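Side-chain contacts in putative branched-chain amino acid transport system substrate-binding protein (Rhodopseudomonas palustris, PDB 3TX6), which probably binds aromatic acids derived from lignin, such as p-coumarate and its relatives, in the periplasm for an ABC transporter, and holds 3-(4-hydroxyphenyl)pyruvate here: residues G11-T16 / T58-R63; A84-A89 / P106-W111. All coordinates share one frame; numbering follows the deposited sequence. Where two conformers were deposited one is given.

Contact 1. Residues G11-T16 / T58-R63; sequences GITVTT and TTNARR
T13 and N60 meet through two first torsions: chi1 of T13 (-172°) sets OG1 opposite the backbone N, with CG2 in the remaining position between N and the carbonyl carbon, while chi1 of N60 (-66°) sets CG opposite its own carbonyl carbon. Both CA-CB bonds point across the interface, and the two side chains cross at about a right angle. T13 CA and N60 CA are the nearest pair across the segments, 6.4 Å apart. The amide nitrogen of N60 then donates to the threonine hydroxyl, ND2 to OG1 of T13 being 2.9 Å. The bond is practically straight (178° at the hydrogen), and OG1 lies in the amide plane, which is the evidence for a well-directed N-H. Beside it the aliphatic parts touch, with T13 CB 3.8 Å from N60 CB. The area buried between the segments is small, 100 Å² over both sides, and nearly all of it belongs to this one pair.

Helix 54-67 is the crossover of a beta-alpha-beta unit that joins strand 41-49 to strand 72-75, and strand 8-14 runs parallel to both and between them. N60 therefore reaches down from the crossover helix onto the middle strand, in the sheet of the first lobe of a type I periplasmic binding protein.

The second hydrogen-bonding partner of N60 ND2 is the carbonyl oxygen of D49, which can only accept and so supports the assignment of ND2 as nitrogen. T13 OG1 is likewise held twice, since it also bonds OD2 of D50, its strongest polar partner. D50 uses OD1 for T15 OG1, tying the end of the strand and the turn after it to a single carboxylate.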
# COMPACT_ATOMS: atom_id res chain seq x y z
N GLY A 11 -10.34 14.36 5.05
CA GLY A 11 -9.02 14.90 4.76
C GLY A 11 -8.04 13.84 4.35
O GLY A 11 -7.95 12.78 4.98
N ILE A 12 -7.27 14.16 3.32
CA ILE A 12 -6.32 13.23 2.73
C ILE A 12 -4.96 13.91 2.63
O ILE A 12 -4.85 14.97 2.01
CB ILE A 12 -6.79 12.80 1.34
CG1 ILE A 12 -8.25 12.30 1.43
CG2 ILE A 12 -5.84 11.73 0.77
CD1 ILE A 12 -8.82 11.70 0.17
N THR A 13 -3.94 13.27 3.22
CA THR A 13 -2.57 13.70 3.01
C THR A 13 -1.81 12.62 2.29
O THR A 13 -1.79 11.47 2.73
CB THR A 13 -1.86 14.13 4.35
OG1 THR A 13 -0.56 14.72 4.04
CG2 THR A 13 -1.78 13.04 5.40
N VAL A 14 -1.25 12.97 1.13
CA VAL A 14 -0.48 12.06 0.35
C VAL A 14 0.78 12.74 -0.18
O VAL A 14 0.98 13.93 -0.01
CB VAL A 14 -1.33 11.46 -0.81
CG1 VAL A 14 -2.36 10.46 -0.29
CG2 VAL A 14 -1.93 12.57 -1.66
N THR A 15 1.64 11.94 -0.78
CA THR A 15 2.96 12.40 -1.19
C THR A 15 2.99 12.61 -2.71
O THR A 15 3.14 11.66 -3.50
CB THR A 15 4.03 11.37 -0.79
OG1 THR A 15 3.89 11.06 0.61
CG2 THR A 15 5.45 11.92 -1.15
N THR A 16 2.88 13.87 -3.09
CA THR A 16 2.82 14.23 -4.50
C THR A 16 4.06 15.02 -4.96
O THR A 16 4.14 15.40 -6.12
CB THR A 16 1.54 14.98 -4.85
OG1 THR A 16 1.47 16.20 -4.10
CG2 THR A 16 0.34 14.14 -4.61
N THR A 58 1.97 15.35 9.86
CA THR A 58 1.41 15.63 11.17
C THR A 58 0.63 16.94 11.10
O THR A 58 -0.53 17.03 11.56
CB THR A 58 2.56 15.74 12.22
OG1 THR A 58 3.29 14.51 12.29
CG2 THR A 58 2.01 16.10 13.59
N THR A 59 1.25 17.94 10.49
CA THR A 59 0.60 19.22 10.33
C THR A 59 -0.66 19.11 9.49
O THR A 59 -1.70 19.67 9.86
CB THR A 59 1.57 20.23 9.71
OG1 THR A 59 2.62 20.50 10.64
CG2 THR A 59 0.85 21.54 9.31
N ASN A 60 -0.59 18.35 8.41
CA ASN A 60 -1.76 18.17 7.55
C ASN A 60 -2.87 17.48 8.29
O ASN A 60 -4.03 17.92 8.24
CB ASN A 60 -1.42 17.40 6.27
CG ASN A 60 -0.48 18.18 5.36
OD1 ASN A 60 -0.25 19.39 5.54
ND2 ASN A 60 0.05 17.52 4.34
N ALA A 61 -2.56 16.37 8.96
CA ALA A 61 -3.56 15.63 9.70
C ALA A 61 -4.25 16.51 10.76
O ALA A 61 -5.47 16.45 10.93
CB ALA A 61 -2.96 14.33 10.34
N ARG A 62 -3.46 17.33 11.46
CA ARG A 62 -4.01 18.21 12.44
C ARG A 62 -4.92 19.26 11.83
O ARG A 62 -5.98 19.54 12.37
CB ARG A 62 -2.87 18.85 13.25
CG ARG A 62 -3.33 19.85 14.29
CD ARG A 62 -4.39 19.35 15.27
NE ARG A 62 -3.91 18.19 15.99
CZ ARG A 62 -4.60 17.52 16.92
NH1 ARG A 62 -5.85 17.86 17.19
NH2 ARG A 62 -4.08 16.44 17.49
N ARG A 63 -4.53 19.83 10.68
CA ARG A 63 -5.39 20.79 9.99
C ARG A 63 -6.73 20.14 9.68
O ARG A 63 -7.78 20.73 9.84
CB ARG A 63 -4.78 21.28 8.67
CG ARG A 63 -3.62 22.25 8.81
CD ARG A 63 -3.07 22.75 7.48
NE ARG A 63 -4.11 23.48 6.80
CZ ARG A 63 -4.17 23.73 5.51
NH1 ARG A 63 -3.23 23.35 4.68
NH2 ARG A 63 -5.21 24.41 5.05

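Contact 2. Residues A84-A89 / P106-W111; sequences AVSNVA and PERAKW
Water 1 is gripped from both segments: R108 donates to it through NH2 at 3.0 Å, and the water in turn donates to N87 OD1. It sits at the edge of the guanidinium, in its plane, so the N-H is well aimed. N87 and R108 run side by side and point the same way, but their amide and guanidinium planes are 48° apart. OD1 of N87 stays 3.9 Å from R108 NE, and the water completes the link. The other terminal nitrogen, NH1, bonds the carbonyl oxygen of P103.

Deeper in, S86 meets the aliphatic root of the same arginine. With OG opposite its backbone N (chi1 -177°), the serine hydroxyl lies 3.3 Å from R108 CB and 3.4 Å from R108 CG; its hydrogen bond is made with S112 OG. One turn further along the helix, the carbonyl oxygen of A89 approaches W111 CB at 4.0 Å, while the indole continues onto helix 310-322. N90 stitches the backbones together: its ND2 bonds the carbonyl oxygens of S86 and R108, and its OD1 takes the backbone N-H of W111. Helix 79-92, the crossover from strand 72-75 to strand 96-98, is thereby clasped to the segment entering edge strand 112-114, at the edge of the mixed, mostly parallel sheet in a type I binding-protein lobe.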
# COMPACT_ATOMS: atom_id res chain seq x y z
N ALA A 84 2.86 9.07 11.42
CA ALA A 84 2.52 10.40 11.91
C ALA A 84 1.01 10.68 11.87
O ALA A 84 0.45 11.22 12.84
CB ALA A 84 3.29 11.48 11.17
N VAL A 85 0.37 10.35 10.76
CA VAL A 85 -1.06 10.54 10.64
C VAL A 85 -1.79 9.73 11.69
O VAL A 85 -2.72 10.21 12.32
CB VAL A 85 -1.55 10.21 9.23
CG1 VAL A 85 -3.08 10.31 9.15
CG2 VAL A 85 -0.91 11.15 8.17
N SER A 86 -1.35 8.48 11.89
CA SER A 86 -1.96 7.61 12.90
C SER A 86 -1.85 8.19 14.30
O SER A 86 -2.83 8.14 15.07
CB SER A 86 -1.38 6.16 12.83
OG SER A 86 -2.00 5.33 13.74
N ASN A 87 -0.68 8.77 14.62
CA ASN A 87 -0.48 9.43 15.90
C ASN A 87 -1.52 10.53 16.11
O ASN A 87 -2.15 10.59 17.17
CB ASN A 87 0.91 10.05 16.03
CG ASN A 87 2.01 9.00 16.14
OD1 ASN A 87 1.77 7.83 16.48
ND2 ASN A 87 3.23 9.41 15.78
N VAL A 88 -1.73 11.34 15.09
CA VAL A 88 -2.68 12.44 15.18
C VAL A 88 -4.13 11.92 15.32
O VAL A 88 -4.90 12.39 16.17
CB VAL A 88 -2.55 13.41 13.99
CG1 VAL A 88 -3.66 14.48 14.03
CG2 VAL A 88 -1.17 14.07 14.01
N ALA A 89 -4.47 10.94 14.48
CA ALA A 89 -5.80 10.37 14.42
C ALA A 89 -6.19 9.78 15.75
O ALA A 89 -7.33 9.96 16.20
CB ALA A 89 -5.92 9.32 13.32
N PRO A 106 -0.72 -1.50 19.43
CA PRO A 106 -1.90 -1.27 20.26
C PRO A 106 -2.26 0.22 20.44
O PRO A 106 -3.41 0.58 20.49
CB PRO A 106 -1.52 -1.95 21.57
CG PRO A 106 -0.65 -3.10 21.13
CD PRO A 106 0.19 -2.49 20.04
N GLU A 107 -1.25 1.08 20.48
CA GLU A 107 -1.43 2.53 20.58
C GLU A 107 -2.11 3.20 19.35
O GLU A 107 -2.74 4.26 19.46
CB GLU A 107 -0.05 3.16 20.79
CG GLU A 107 -0.10 4.58 21.30
CD GLU A 107 -0.80 4.69 22.65
OE1 GLU A 107 -0.92 3.66 23.36
OE2 GLU A 107 -1.24 5.81 23.00
N ARG A 108 -1.97 2.57 18.21
CA ARG A 108 -2.53 3.07 16.94
C ARG A 108 -3.81 2.38 16.51
O ARG A 108 -4.49 2.83 15.59
CB ARG A 108 -1.46 2.88 15.89
CG ARG A 108 -0.23 3.73 16.10
CD ARG A 108 0.89 3.37 15.13
NE ARG A 108 2.10 4.05 15.61
CZ ARG A 108 3.33 3.63 15.43
NH1 ARG A 108 3.54 2.50 14.77
NH2 ARG A 108 4.35 4.33 15.94
N ALA A 109 -4.11 1.24 17.11
CA ALA A 109 -5.15 0.34 16.57
C ALA A 109 -6.55 0.86 16.73
O ALA A 109 -7.42 0.49 15.93
CB ALA A 109 -5.08 -1.06 17.17
N LYS A 110 -6.83 1.66 17.74
CA LYS A 110 -8.22 2.03 17.97
C LYS A 110 -8.80 2.81 16.80
O LYS A 110 -9.88 2.51 16.38
CB LYS A 110 -8.37 2.83 19.25
CG LYS A 110 -9.83 3.12 19.57
CD LYS A 110 -10.04 3.67 20.96
CE LYS A 110 -11.51 4.09 21.18
NZ LYS A 110 -11.90 4.56 22.54
N TRP A 111 -8.05 3.80 16.29
CA TRP A 111 -8.59 4.70 15.25
C TRP A 111 -8.06 4.48 13.86
O TRP A 111 -8.59 5.07 12.95
CB TRP A 111 -8.45 6.14 15.68
CG TRP A 111 -9.30 6.45 16.86
CD1 TRP A 111 -8.91 6.48 18.19
CD2 TRP A 111 -10.72 6.74 16.85
NE1 TRP A 111 -9.99 6.79 18.97
CE2 TRP A 111 -11.12 6.91 18.23
CE3 TRP A 111 -11.67 6.84 15.85
CZ2 TRP A 111 -12.43 7.23 18.58
CZ3 TRP A 111 -13.00 7.15 16.21
CH2 TRP A 111 -13.36 7.32 17.56
O HOH W 1 4.74 6.91 17.34

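Contact 1 closes before contact 2 opens along the chain, and their centres lie 14 Å apart in the same lobe. Both involve crossover helices of the six-stranded sheet, 54-67 in the first and 79-92 in the second, and these helices pack directly on each other: T58 OG1 lies 3.2 Å from A84 CB, and A61 CB lies 3.8 Å from V88 CG1. V85 also reaches the strand, with its CG2 3.5 Å from T13 CG2. The two helices thus lie side by side against the sheet, both meeting T13, and 79-92 in turn carries the segment leading into edge strand 112-114. The side chains of T13 and R108 stand back from the bound ligand, about 13 and 12 Å away.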